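Local coordinates for protein trehalose-6-phosphate phosphatase (Candida albicans, PDB 5DXI) that is a phosphatase of the HAD superfamily, with a Rossmann-like core and a cap, that holds magnesium, beryllium trifluoride and a glycan in this structure, at residues D47-I52 with K77-K82; D118-Y123 with N164-K169; V173-G178 with I182-K187. One frame throughout, in Å; residues are numbered along the deposited sequence.

Interaction 1 belongs to the core domain. Interactions 2 and 3 both belong to the cap and lie on the same side of the chain's centre. Their centres are about 11 Å apart, and they touch where the cap helices meet strands 173-178 and 181-186. Interaction 1 stands apart, its nearest atoms about 15 Å from interaction 3 and about 22 Å from interaction 2. Interaction 3 is the most buried and extensive, a backbone-bonded strand pair that carries one residue of the glycan pocket. Interactions 1 and 2 are small and partly buried helix contacts. Interaction 1 combines one hydrogen bond from a lysine to an asparagine side chain with a methyl contact. Interaction 2 has no hydrogen bond across it.

Interaction 1: D47-I52 with K77-K82; sequences DKLNRI and KWMGNK
The carboxamide of Asn50 takes the ammonium group of Lys82 over one face of its carbonyl plane. NZ of Lys82 lies 2.8 Å from OD1 of Asn50. The donor stands 50° out of the plane, off the lone-pair directions. CE of Lys82 is also close, at 3.0 Å from the same OD1. The other flat group nearby is the indole of Trp78. CD of Lys77 sits over one of its faces, toward the rim, and Phe74, Ile44 and Pro45 also touch it.

The contact lies in the Rossmann-like core of the HAD fold. Helix 47-58 joins strands 23-27 and 62-67 in a beta-alpha-beta crossover. Helix 72-79 belongs to the next crossover, between strands 62-67 and 85-88. Residues Met79 to Lys82 form a type I turn, with a bond from Lys82 N to Met79 O.

The lysine chain bends twice near its end (chi3 -127°, chi4 -75°), which brings NZ back over the turn toward Trp78. There it also makes a weak hydrogen bond to the backbone O of Trp78. NZ thus bridges the two segments, firmly to Asn50 and weakly to the Trp78 carbonyl.

Beside this polar pair is a small apolar one. The Met79 chain meets Leu49 at about a right angle, and both residues are buried. Leu53, one turn further along helix 47-58, touches Met79 and Lys82 as well. The side chain of Met79 is about 9 Å from the bound beryllium trifluoride. Its methyl, CE, meets Leu49 at CD2, 3.9 Å away.

Interaction 2: D118-Y123 with N164-K169; sequences DDIFKY and NDTVAK
Ile120 reaches Val167 and Thr166 with an extended chain. Its CG1 stands opposite the carbonyl carbon (chi1 -67°), and chi2 of 170° carries CD1 straight outward. On the other side, chi1 of 180° sets CG2 of Val167 beside its backbone N, and this branch faces the isoleucine. CD1 of Ile120 lies 3.8 Å from CG2 of Val167. The same methyl is 3.8 Å from OG1 of Thr166, a plain van der Waals contact. The two chains run past Ile120 in the opposite direction to it.

These residues belong to the cap of the HAD fold, where helices 113-126 and 149-165 pack on an antiparallel four-stranded sheet. Thr166 sits at the break between helix 149-165 and the short helix 167-170. It leaves helical geometry and takes the N-cap position of the short helix, but its side chain makes no capping bond. Its hydroxyl instead bonds to the backbone O of Glu162, one turn back. Lys169 N bonds to Thr166 O at 2.9 Å.

Ile120 also touches Glu162 and Leu163 of helix 149-165. Val167 is buried further by Trp113, Lys116 and Val117 of helix 113-126. On its sheet side it meets Val173.

Interaction 3: V173-G178 with I182-K187; sequences VEVMAG and IEVRPK. With GLC (alpha-D-glucopyranose), chain C.
Glu174 and Arg185 form a hydrogen-bonded antiparallel pair. N of Glu174 lies 2.7 Å from O of Arg185. The return bond, from N of Arg185 to O of Glu174, is longer at 3.3 Å. Met176 and Glu183 form the next such pair. N of Met176 is 2.8 Å from O of Glu183, and N of Glu183 is 2.9 Å from O of Met176.

The Glu183 carboxylate leads away from the strands. Its OE2 accepts a hydrogen bond from O4 of the glucopyranose, modelled very short, so its length is doubtful. Its OE1 forms a salt bridge with Lys136, which also binds the sugar and should help hold the carboxylate in place.

On this same face, the Arg185 guanidinium lies near SD of Met176, 3.7 Å from NH2. Its NH1 bonds to O of Pro186. On the other face lie Val175, Ile182 and Val184. CG1 of Val175 meets CG2 of Ile182 at 3.9 Å. Val173, at the strand end, touches CG1 of Val184 with its CB. Helices 113-126 and 149-165 cover these residues. The arrangement is a beta hairpin at the edge of the cap sheet, with one strand supplying Glu183 to the glycan pocket.

Interaction 1: D47-I52 with K77-K82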
ATOM      1  N   ASP A  47     -10.816  15.806   6.318  1.00 38.85           N
ATOM      2  CA  ASP A  47     -11.963  16.173   5.479  1.00 40.22           C
ATOM      3  C   ASP A  47     -11.529  16.324   4.004  1.00 32.84           C
ATOM      4  O   ASP A  47     -12.265  15.950   3.083  1.00 39.09           O
ATOM      5  CB  ASP A  47     -12.627  17.463   5.992  1.00 38.67           C
ATOM      6  CG  ASP A  47     -13.770  17.920   5.108  1.00 36.93           C
ATOM      7  OD1 ASP A  47     -14.687  17.117   4.840  1.00 40.98           O
ATOM      8  OD2 ASP A  47     -13.745  19.085   4.667  1.00 44.49           O
ATOM      9  N   LYS A  48     -10.350  16.892   3.785  1.00 35.65           N
ATOM     10  CA  LYS A  48      -9.842  17.040   2.412  1.00 38.00           C
ATOM     11  C   LYS A  48      -9.755  15.682   1.704  1.00 33.29           C
ATOM     12  O   LYS A  48     -10.203  15.527   0.559  1.00 34.69           O
ATOM     13  CB  LYS A  48      -8.479  17.718   2.400  1.00 36.22           C
ATOM     14  CG  LYS A  48      -7.949  17.950   0.985  1.00 36.69           C
ATOM     15  CD  LYS A  48      -6.663  18.745   0.995  1.00 39.98           C
ATOM     16  CE  LYS A  48      -6.324  19.274  -0.397  1.00 43.66           C
ATOM     17  NZ  LYS A  48      -5.012  19.992  -0.394  1.00 41.94           N
ATOM     18  N   LEU A  49      -9.204  14.690   2.397  1.00 33.12           N
ATOM     19  CA  LEU A  49      -9.152  13.330   1.854  1.00 31.27           C
ATOM     20  C   LEU A  49     -10.561  12.814   1.558  1.00 34.48           C
ATOM     21  O   LEU A  49     -10.827  12.247   0.485  1.00 33.10           O
ATOM     22  CB  LEU A  49      -8.426  12.392   2.819  1.00 33.45           C
ATOM     23  CG  LEU A  49      -8.495  10.889   2.506  1.00 33.67           C
ATOM     24  CD1 LEU A  49      -7.896  10.564   1.131  1.00 31.88           C
ATOM     25  CD2 LEU A  49      -7.788  10.088   3.592  1.00 32.50           C
ATOM     26  N   ASN A  50     -11.471  13.003   2.514  1.00 36.92           N
ATOM     27  CA  ASN A  50     -12.835  12.540   2.318  1.00 36.63           C
ATOM     28  C   ASN A  50     -13.482  13.198   1.124  1.00 32.95           C
ATOM     29  O   ASN A  50     -14.199  12.546   0.379  1.00 38.43           O
ATOM     30  CB  ASN A  50     -13.673  12.772   3.576  1.00 39.83           C
ATOM     31  CG  ASN A  50     -13.301  11.815   4.682  1.00 43.69           C
ATOM     32  OD1 ASN A  50     -12.771  10.733   4.411  1.00 42.11           O
ATOM     33  ND2 ASN A  50     -13.561  12.202   5.931  1.00 41.24           N
ATOM     34  N   ARG A  51     -13.213  14.482   0.916  1.00 35.30           N
ATOM     35  CA  ARG A  51     -13.823  15.178  -0.222  1.00 40.05           C
ATOM     36  C   ARG A  51     -13.238  14.662  -1.533  1.00 37.23           C
ATOM     37  O   ARG A  51     -13.954  14.428  -2.520  1.00 39.40           O
ATOM     38  CB  ARG A  51     -13.620  16.692  -0.103  1.00 46.90           C
ATOM     39  CG  ARG A  51     -14.390  17.517  -1.141  1.00 52.14           C
ATOM     40  CD  ARG A  51     -14.415  19.008  -0.760  1.00 62.09           C
ATOM     41  NE  ARG A  51     -13.378  19.356   0.224  1.00 59.65           N
ATOM     42  CZ  ARG A  51     -12.305  20.100  -0.045  1.00 61.77           C
ATOM     43  NH1 ARG A  51     -12.122  20.589  -1.267  1.00 66.44           N
ATOM     44  NH2 ARG A  51     -11.416  20.360   0.911  1.00 63.02           N
ATOM     45  N   ILE A  52     -11.927  14.461  -1.527  1.00 38.79           N
ATOM     46  CA  ILE A  52     -11.254  13.900  -2.685  1.00 32.20           C
ATOM     47  C   ILE A  52     -11.845  12.543  -3.049  1.00 33.97           C
ATOM     48  O   ILE A  52     -12.233  12.310  -4.197  1.00 39.70           O
ATOM     49  CB  ILE A  52      -9.743  13.759  -2.414  1.00 33.63           C
ATOM     50  CG1 ILE A  52      -9.097  15.146  -2.378  1.00 33.87           C
ATOM     51  CG2 ILE A  52      -9.085  12.876  -3.475  1.00 33.81           C
ATOM     52  CD1 ILE A  52      -7.658  15.163  -1.846  1.00 36.83           C
ATOM     53  N   LYS A  77     -13.861   0.984   9.715  1.00 26.49           N
ATOM     54  CA  LYS A  77     -14.202   2.162  10.494  1.00 34.89           C
ATOM     55  C   LYS A  77     -14.025   3.463   9.715  1.00 33.87           C
ATOM     56  O   LYS A  77     -14.960   4.257   9.592  1.00 34.98           O
ATOM     57  CB  LYS A  77     -13.352   2.210  11.765  1.00 32.76           C
ATOM     58  CG  LYS A  77     -13.631   3.410  12.664  1.00 32.11           C
ATOM     59  CD  LYS A  77     -12.697   3.424  13.871  1.00 33.15           C
ATOM     60  CE  LYS A  77     -13.157   2.499  14.980  1.00 39.43           C
ATOM     61  NZ  LYS A  77     -12.253   2.551  16.167  1.00 34.43           N
ATOM     62  N   TRP A  78     -12.841   3.660   9.150  1.00 33.05           N
ATOM     63  CA  TRP A  78     -12.510   4.956   8.570  1.00 31.13           C
ATOM     64  C   TRP A  78     -12.692   5.058   7.065  1.00 36.09           C
ATOM     65  O   TRP A  78     -12.706   6.164   6.547  1.00 36.99           O
ATOM     66  CB  TRP A  78     -11.088   5.333   8.950  1.00 30.58           C
ATOM     67  CG  TRP A  78     -10.939   5.557  10.409  1.00 30.44           C
ATOM     68  CD1 TRP A  78     -10.212   4.809  11.284  1.00 30.54           C
ATOM     69  CD2 TRP A  78     -11.544   6.604  11.181  1.00 31.96           C
ATOM     70  NE1 TRP A  78     -10.316   5.328  12.554  1.00 32.35           N
ATOM     71  CE2 TRP A  78     -11.124   6.434  12.515  1.00 31.47           C
ATOM     72  CE3 TRP A  78     -12.387   7.676  10.868  1.00 29.77           C
ATOM     73  CZ2 TRP A  78     -11.539   7.283  13.548  1.00 32.72           C
ATOM     74  CZ3 TRP A  78     -12.780   8.530  11.892  1.00 30.62           C
ATOM     75  CH2 TRP A  78     -12.353   8.326  13.213  1.00 28.41           C
ATOM     76  N   MET A  79     -12.873   3.928   6.374  1.00 35.62           N
ATOM     77  CA  MET A  79     -13.056   3.937   4.922  1.00 39.92           C
ATOM     78  C   MET A  79     -14.282   3.163   4.460  1.00 40.53           C
ATOM     79  O   MET A  79     -14.596   3.166   3.268  1.00 43.92           O
ATOM     80  CB  MET A  79     -11.816   3.357   4.217  1.00 37.27           C
ATOM     81  CG  MET A  79     -10.614   4.238   4.382  1.00 36.19           C
ATOM     82  SD  MET A  79     -10.801   5.682   3.321  1.00 47.46           S
ATOM     83  CE  MET A  79      -9.892   6.858   4.290  1.00 34.39           C
ATOM     84  N   GLY A  80     -14.964   2.503   5.395  1.00 40.14           N
ATOM     85  CA  GLY A  80     -16.036   1.572   5.065  1.00 44.81           C
ATOM     86  C   GLY A  80     -17.278   2.109   4.368  1.00 49.50           C
ATOM     87  O   GLY A  80     -17.890   1.423   3.539  1.00 51.08           O
ATOM     88  N   ASN A  81     -17.670   3.328   4.710  1.00 47.65           N
ATOM     89  CA  ASN A  81     -18.855   3.922   4.106  1.00 51.58           C
ATOM     90  C   ASN A  81     -18.481   4.767   2.893  1.00 49.62           C
ATOM     91  O   ASN A  81     -19.315   5.455   2.307  1.00 47.53           O
ATOM     92  CB  ASN A  81     -19.602   4.773   5.132  1.00 52.63           C
ATOM     93  CG  ASN A  81     -18.720   5.845   5.731  1.00 49.74           C
ATOM     94  OD1 ASN A  81     -17.575   6.025   5.309  1.00 51.25           O
ATOM     95  ND2 ASN A  81     -19.244   6.563   6.711  1.00 49.82           N
ATOM     96  N   LYS A  82     -17.205   4.755   2.538  1.00 49.37           N
ATOM     97  CA  LYS A  82     -16.796   5.500   1.367  1.00 45.56           C
ATOM     98  C   LYS A  82     -16.836   4.538   0.202  1.00 45.77           C
ATOM     99  O   LYS A  82     -16.779   3.324   0.389  1.00 47.10           O
ATOM    100  CB  LYS A  82     -15.426   6.131   1.593  1.00 47.46           C
ATOM    101  CG  LYS A  82     -15.419   7.012   2.838  1.00 43.50           C
ATOM    102  CD  LYS A  82     -14.215   7.924   2.858  1.00 46.49           C
ATOM    103  CE  LYS A  82     -13.462   7.794   4.157  1.00 45.71           C
ATOM    104  NZ  LYS A  82     -14.141   8.455   5.311  1.00 42.88           N
TER

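Interaction 2: D118-Y123 with N164-K169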
ATOM      1  N   ASP A 118       5.292 -14.113  17.821  1.00 40.52           N
ATOM      2  CA  ASP A 118       4.779 -13.454  19.014  1.00 45.03           C
ATOM      3  C   ASP A 118       5.766 -13.583  20.174  1.00 48.14           C
ATOM      4  O   ASP A 118       6.104 -12.594  20.824  1.00 46.89           O
ATOM      5  CB  ASP A 118       3.427 -14.054  19.408  1.00 46.01           C
ATOM      6  CG  ASP A 118       2.625 -13.159  20.344  1.00 46.61           C
ATOM      7  OD1 ASP A 118       3.002 -11.990  20.561  1.00 44.50           O
ATOM      8  OD2 ASP A 118       1.599 -13.632  20.856  1.00 49.68           O
ATOM      9  N   ASP A 119       6.224 -14.809  20.423  1.00 46.47           N
ATOM     10  CA  ASP A 119       7.216 -15.086  21.461  1.00 48.90           C
ATOM     11  C   ASP A 119       8.481 -14.263  21.264  1.00 47.40           C
ATOM     12  O   ASP A 119       9.039 -13.721  22.216  1.00 49.23           O
ATOM     13  CB  ASP A 119       7.565 -16.576  21.481  1.00 52.12           C
ATOM     14  CG  ASP A 119       6.462 -17.421  22.093  1.00 51.90           C
ATOM     15  OD1 ASP A 119       5.497 -16.839  22.631  1.00 51.99           O
ATOM     16  OD2 ASP A 119       6.553 -18.663  22.022  1.00 56.19           O
ATOM     17  N   ILE A 120       8.930 -14.166  20.023  1.00 44.28           N
ATOM     18  CA  ILE A 120      10.141 -13.419  19.741  1.00 48.43           C
ATOM     19  C   ILE A 120       9.898 -11.919  19.983  1.00 47.18           C
ATOM     20  O   ILE A 120      10.743 -11.237  20.568  1.00 49.36           O
ATOM     21  CB  ILE A 120      10.630 -13.686  18.304  1.00 47.25           C
ATOM     22  CG1 ILE A 120      11.094 -15.141  18.193  1.00 50.28           C
ATOM     23  CG2 ILE A 120      11.749 -12.722  17.915  1.00 47.06           C
ATOM     24  CD1 ILE A 120      11.382 -15.616  16.775  1.00 53.55           C
ATOM     25  N   PHE A 121       8.731 -11.428  19.562  1.00 45.34           N
ATOM     26  CA  PHE A 121       8.354 -10.031  19.758  1.00 45.25           C
ATOM     27  C   PHE A 121       8.235  -9.697  21.247  1.00 48.99           C
ATOM     28  O   PHE A 121       8.582  -8.595  21.672  1.00 48.82           O
ATOM     29  CB  PHE A 121       7.036  -9.703  19.041  1.00 44.53           C
ATOM     30  CG  PHE A 121       7.192  -9.405  17.560  1.00 44.47           C
ATOM     31  CD1 PHE A 121       8.440  -9.139  17.018  1.00 39.22           C
ATOM     32  CD2 PHE A 121       6.080  -9.394  16.715  1.00 41.50           C
ATOM     33  CE1 PHE A 121       8.586  -8.870  15.655  1.00 42.59           C
ATOM     34  CE2 PHE A 121       6.216  -9.117  15.350  1.00 36.04           C
ATOM     35  CZ  PHE A 121       7.468  -8.858  14.823  1.00 38.06           C
ATOM     36  N   LYS A 122       7.730 -10.639  22.038  1.00 46.26           N
ATOM     37  CA  LYS A 122       7.595 -10.408  23.475  1.00 47.78           C
ATOM     38  C   LYS A 122       8.959 -10.192  24.139  1.00 50.59           C
ATOM     39  O   LYS A 122       9.106  -9.339  25.019  1.00 53.31           O
ATOM     40  CB  LYS A 122       6.853 -11.568  24.142  1.00 45.18           C
ATOM     41  CG  LYS A 122       5.347 -11.510  23.970  1.00 44.03           C
ATOM     42  CD  LYS A 122       4.669 -12.713  24.601  1.00 46.54           C
ATOM     43  CE  LYS A 122       3.164 -12.532  24.653  1.00 48.19           C
ATOM     44  NZ  LYS A 122       2.469 -13.820  24.940  1.00 49.52           N
ATOM     45  N   TYR A 123       9.956 -10.953  23.700  1.00 51.64           N
ATOM     46  CA  TYR A 123      11.320 -10.793  24.191  1.00 53.98           C
ATOM     47  C   TYR A 123      11.889  -9.409  23.889  1.00 55.82           C
ATOM     48  O   TYR A 123      12.480  -8.769  24.762  1.00 58.35           O
ATOM     49  CB  TYR A 123      12.226 -11.874  23.595  1.00 56.81           C
ATOM     50  CG  TYR A 123      13.702 -11.704  23.905  1.00 60.80           C
ATOM     51  CD1 TYR A 123      14.252 -12.204  25.081  1.00 61.51           C
ATOM     52  CD2 TYR A 123      14.553 -11.079  22.997  1.00 60.67           C
ATOM     53  CE1 TYR A 123      15.602 -12.059  25.359  1.00 63.15           C
ATOM     54  CE2 TYR A 123      15.905 -10.929  23.264  1.00 64.16           C
ATOM     55  CZ  TYR A 123      16.425 -11.422  24.446  1.00 67.94           C
ATOM     56  OH  TYR A 123      17.768 -11.277  24.711  1.00 71.20           O
ATOM     57  N   ASN A 164      14.693 -13.759  10.897  1.00 44.07           N
ATOM     58  CA  ASN A 164      15.175 -14.196   9.595  1.00 47.60           C
ATOM     59  C   ASN A 164      16.022 -15.471   9.664  1.00 49.82           C
ATOM     60  O   ASN A 164      16.155 -16.186   8.677  1.00 47.80           O
ATOM     61  CB  ASN A 164      15.987 -13.075   8.934  1.00 49.02           C
ATOM     62  CG  ASN A 164      15.113 -12.088   8.179  1.00 47.74           C
ATOM     63  OD1 ASN A 164      14.113 -12.465   7.573  1.00 50.01           O
ATOM     64  ND2 ASN A 164      15.499 -10.820   8.196  1.00 48.39           N
ATOM     65  N   ASP A 165      16.597 -15.749  10.830  1.00 52.58           N
ATOM     66  CA  ASP A 165      17.413 -16.947  11.004  1.00 54.27           C
ATOM     67  C   ASP A 165      16.610 -18.131  11.523  1.00 54.89           C
ATOM     68  O   ASP A 165      17.050 -19.274  11.413  1.00 57.55           O
ATOM     69  CB  ASP A 165      18.579 -16.672  11.953  1.00 54.53           C
ATOM     70  CG  ASP A 165      19.681 -15.850  11.307  1.00 62.12           C
ATOM     71  OD1 ASP A 165      19.899 -15.974  10.075  1.00 63.68           O
ATOM     72  OD2 ASP A 165      20.316 -15.065  12.040  1.00 63.44           O
ATOM     73  N   THR A 166      15.433 -17.858  12.077  1.00 52.37           N
ATOM     74  CA  THR A 166      14.598 -18.914  12.641  1.00 53.59           C
ATOM     75  C   THR A 166      13.283 -19.083  11.880  1.00 52.26           C
ATOM     76  O   THR A 166      13.189 -19.909  10.969  1.00 50.61           O
ATOM     77  CB  THR A 166      14.291 -18.650  14.134  1.00 52.74           C
ATOM     78  OG1 THR A 166      13.688 -17.358  14.290  1.00 55.04           O
ATOM     79  CG2 THR A 166      15.572 -18.697  14.953  1.00 55.60           C
ATOM     80  N   VAL A 167      12.278 -18.305  12.268  1.00 50.48           N
ATOM     81  CA  VAL A 167      10.940 -18.413  11.698  1.00 46.75           C
ATOM     82  C   VAL A 167      10.929 -18.326  10.176  1.00 44.24           C
ATOM     83  O   VAL A 167      10.232 -19.094   9.512  1.00 42.03           O
ATOM     84  CB  VAL A 167      10.004 -17.319  12.266  1.00 48.32           C
ATOM     85  CG1 VAL A 167       8.609 -17.436  11.667  1.00 43.62           C
ATOM     86  CG2 VAL A 167       9.938 -17.410  13.784  1.00 48.55           C
ATOM     87  N   ALA A 168      11.718 -17.413   9.619  1.00 39.13           N
ATOM     88  CA  ALA A 168      11.682 -17.197   8.175  1.00 44.52           C
ATOM     89  C   ALA A 168      12.353 -18.348   7.418  1.00 47.47           C
ATOM     90  O   ALA A 168      12.148 -18.512   6.213  1.00 43.93           O
ATOM     91  CB  ALA A 168      12.337 -15.871   7.816  1.00 43.82           C
ATOM     92  N   LYS A 169      13.131 -19.156   8.134  1.00 46.68           N
ATOM     93  CA  LYS A 169      13.704 -20.365   7.555  1.00 51.53           C
ATOM     94  C   LYS A 169      12.703 -21.519   7.618  1.00 49.73           C
ATOM     95  O   LYS A 169      12.580 -22.298   6.678  1.00 53.02           O
ATOM     96  CB  LYS A 169      14.995 -20.758   8.283  1.00 53.40           C
ATOM     97  CG  LYS A 169      16.125 -19.741   8.205  1.00 54.18           C
ATOM     98  CD  LYS A 169      16.892 -19.876   6.913  1.00 56.37           C
ATOM     99  CE  LYS A 169      17.916 -18.760   6.754  1.00 60.96           C
ATOM    100  NZ  LYS A 169      19.149 -19.030   7.546  1.00 66.04           N
TER

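Interaction 3: V173-G178 with I182-K187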
ATOM      1  N   VAL A 173       7.324 -17.079   5.436  1.00 37.44           N
ATOM      2  CA  VAL A 173       6.826 -15.777   5.865  1.00 37.00           C
ATOM      3  C   VAL A 173       7.828 -14.698   5.462  1.00 39.01           C
ATOM      4  O   VAL A 173       9.026 -14.965   5.297  1.00 39.56           O
ATOM      5  CB  VAL A 173       6.591 -15.714   7.387  1.00 35.62           C
ATOM      6  CG1 VAL A 173       5.531 -16.718   7.805  1.00 34.83           C
ATOM      7  CG2 VAL A 173       7.886 -15.974   8.131  1.00 40.76           C
ATOM      8  N   GLU A 174       7.327 -13.483   5.289  1.00 35.77           N
ATOM      9  CA  GLU A 174       8.167 -12.349   4.961  1.00 35.18           C
ATOM     10  C   GLU A 174       8.378 -11.516   6.214  1.00 35.51           C
ATOM     11  O   GLU A 174       7.421 -11.231   6.922  1.00 34.40           O
ATOM     12  CB  GLU A 174       7.530 -11.493   3.876  1.00 36.21           C
ATOM     13  CG  GLU A 174       8.453 -10.390   3.374  1.00 39.77           C
ATOM     14  CD  GLU A 174       9.638 -10.948   2.603  1.00 44.66           C
ATOM     15  OE1 GLU A 174       9.468 -11.997   1.939  1.00 42.90           O
ATOM     16  OE2 GLU A 174      10.734 -10.348   2.674  1.00 41.72           O
ATOM     17  N   VAL A 175       9.622 -11.141   6.492  1.00 33.54           N
ATOM     18  CA  VAL A 175       9.913 -10.261   7.631  1.00 38.30           C
ATOM     19  C   VAL A 175      10.194  -8.850   7.115  1.00 35.98           C
ATOM     20  O   VAL A 175      11.259  -8.589   6.547  1.00 38.35           O
ATOM     21  CB  VAL A 175      11.121 -10.763   8.479  1.00 40.22           C
ATOM     22  CG1 VAL A 175      11.384  -9.823   9.646  1.00 41.44           C
ATOM     23  CG2 VAL A 175      10.872 -12.178   8.998  1.00 38.64           C
ATOM     24  N   MET A 176       9.237  -7.949   7.309  1.00 34.25           N
ATOM     25  CA  MET A 176       9.294  -6.627   6.696  1.00 38.29           C
ATOM     26  C   MET A 176       9.704  -5.558   7.695  1.00 36.02           C
ATOM     27  O   MET A 176       9.039  -5.380   8.702  1.00 34.05           O
ATOM     28  CB  MET A 176       7.930  -6.231   6.120  1.00 36.97           C
ATOM     29  CG  MET A 176       7.547  -6.855   4.796  1.00 42.38           C
ATOM     30  SD  MET A 176       6.045  -6.084   4.124  1.00 48.26           S
ATOM     31  CE  MET A 176       4.826  -6.541   5.351  1.00 37.19           C
ATOM     32  N   ALA A 177      10.794  -4.850   7.421  1.00 35.86           N
ATOM     33  CA  ALA A 177      11.113  -3.668   8.212  1.00 38.60           C
ATOM     34  C   ALA A 177      10.243  -2.532   7.674  1.00 39.99           C
ATOM     35  O   ALA A 177      10.344  -2.164   6.505  1.00 44.84           O
ATOM     36  CB  ALA A 177      12.602  -3.322   8.125  1.00 36.28           C
ATOM     37  N   GLY A 178       9.410  -1.960   8.531  1.00 31.46           N
ATOM     38  CA  GLY A 178       8.575  -0.836   8.144  1.00 32.07           C
ATOM     39  C   GLY A 178       8.993   0.372   8.963  1.00 34.64           C
ATOM     40  O   GLY A 178       9.919   0.278   9.763  1.00 32.01           O
ATOM     41  N   ILE A 182       8.465  -3.773  12.827  1.00 35.43           N
ATOM     42  CA  ILE A 182       8.753  -4.997  12.111  1.00 34.95           C
ATOM     43  C   ILE A 182       7.403  -5.654  11.880  1.00 36.49           C
ATOM     44  O   ILE A 182       6.578  -5.694  12.790  1.00 32.18           O
ATOM     45  CB  ILE A 182       9.692  -5.937  12.886  1.00 38.24           C
ATOM     46  CG1 ILE A 182      11.070  -5.302  13.030  1.00 36.08           C
ATOM     47  CG2 ILE A 182       9.853  -7.267  12.152  1.00 34.69           C
ATOM     48  CD1 ILE A 182      11.981  -6.067  13.958  1.00 42.23           C
ATOM     49  N   GLU A 183       7.151  -6.166  10.694  1.00 33.61           N
ATOM     50  CA  GLU A 183       5.904  -6.845  10.430  1.00 36.42           C
ATOM     51  C   GLU A 183       6.218  -8.202   9.867  1.00 34.43           C
ATOM     52  O   GLU A 183       7.162  -8.346   9.149  1.00 36.47           O
ATOM     53  CB  GLU A 183       5.023  -6.042   9.460  1.00 34.77           C
ATOM     54  CG  GLU A 183       4.613  -4.656   9.947  1.00 36.31           C
ATOM     55  CD  GLU A 183       3.199  -4.266   9.578  1.00 37.18           C
ATOM     56  OE1 GLU A 183       2.350  -5.128   9.465  1.00 44.27           O
ATOM     57  OE2 GLU A 183       2.932  -3.086   9.420  1.00 40.47           O
ATOM     58  N   VAL A 184       5.426  -9.191  10.224  1.00 35.50           N
ATOM     59  CA  VAL A 184       5.566 -10.542   9.695  1.00 35.72           C
ATOM     60  C   VAL A 184       4.249 -11.035   9.103  1.00 34.37           C
ATOM     61  O   VAL A 184       3.194 -10.931   9.725  1.00 34.47           O
ATOM     62  CB  VAL A 184       6.035 -11.529  10.781  1.00 37.36           C
ATOM     63  CG1 VAL A 184       6.139 -12.932  10.210  1.00 36.95           C
ATOM     64  CG2 VAL A 184       7.389 -11.090  11.351  1.00 36.48           C
ATOM     65  N   ARG A 185       4.308 -11.556   7.886  1.00 34.92           N
ATOM     66  CA  ARG A 185       3.118 -12.076   7.252  1.00 33.64           C
ATOM     67  C   ARG A 185       3.533 -13.120   6.213  1.00 35.04           C
ATOM     68  O   ARG A 185       4.704 -13.163   5.837  1.00 32.11           O
ATOM     69  CB  ARG A 185       2.314 -10.933   6.631  1.00 35.69           C
ATOM     70  CG  ARG A 185       3.047 -10.230   5.548  1.00 36.59           C
ATOM     71  CD  ARG A 185       2.231 -10.129   4.272  1.00 36.67           C
ATOM     72  NE  ARG A 185       2.906  -9.204   3.370  1.00 38.24           N
ATOM     73  CZ  ARG A 185       3.985  -9.513   2.665  1.00 37.22           C
ATOM     74  NH1 ARG A 185       4.489 -10.742   2.717  1.00 41.21           N
ATOM     75  NH2 ARG A 185       4.548  -8.602   1.891  1.00 39.07           N
ATOM     76  N   PRO A 186       2.579 -13.973   5.771  1.00 35.92           N
ATOM     77  CA  PRO A 186       2.876 -15.016   4.782  1.00 35.36           C
ATOM     78  C   PRO A 186       3.506 -14.407   3.559  1.00 33.78           C
ATOM     79  O   PRO A 186       3.131 -13.300   3.165  1.00 30.81           O
ATOM     80  CB  PRO A 186       1.501 -15.606   4.451  1.00 32.96           C
ATOM     81  CG  PRO A 186       0.677 -15.341   5.670  1.00 34.13           C
ATOM     82  CD  PRO A 186       1.160 -14.000   6.177  1.00 32.70           C
ATOM     83  N   LYS A 187       4.485 -15.102   2.996  1.00 34.23           N
ATOM     84  CA  LYS A 187       5.252 -14.556   1.901  1.00 37.14           C
ATOM     85  C   LYS A 187       4.430 -14.487   0.621  1.00 37.61           C
ATOM     86  O   LYS A 187       4.663 -13.622  -0.225  1.00 38.07           O
ATOM     87  CB  LYS A 187       6.533 -15.371   1.686  1.00 43.24           C
ATOM     88  CG  LYS A 187       7.519 -14.696   0.754  1.00 45.54           C
ATOM     89  CD  LYS A 187       8.955 -15.184   0.964  1.00 48.05           C
ATOM     90  CE  LYS A 187       9.194 -16.524   0.315  1.00 52.48           C
ATOM     91  NZ  LYS A 187       9.174 -16.400  -1.170  1.00 61.02           N
TER
HETATM   92  C1  GLC C   2       0.375   1.640  10.828  1.00 29.01           C
HETATM   93  C2  GLC C   2      -0.243   0.470  11.583  1.00 31.87           C
HETATM   94  C3  GLC C   2       0.363  -0.842  11.077  1.00 29.58           C
HETATM   95  C4  GLC C   2       0.161  -0.941   9.575  1.00 30.35           C
HETATM   96  C5  GLC C   2       0.793   0.279   8.910  1.00 29.08           C
HETATM   97  C6  GLC C   2       0.497   0.263   7.422  1.00 30.66           C
HETATM   98  O1  GLC C   2       1.764   1.744  11.137  1.00 31.34           O
HETATM   99  O2  GLC C   2       0.009   0.637  12.975  1.00 29.35           O
HETATM  100  O3  GLC C   2      -0.280  -1.946  11.698  1.00 29.18           O
HETATM  101  O4  GLC C   2       0.775  -2.141   9.059  1.00 29.84           O
HETATM  102  O5  GLC C   2       0.229   1.477   9.416  1.00 30.92           O
HETATM  103  O6  GLC C   2      -0.912   0.436   7.226  1.00 28.91           O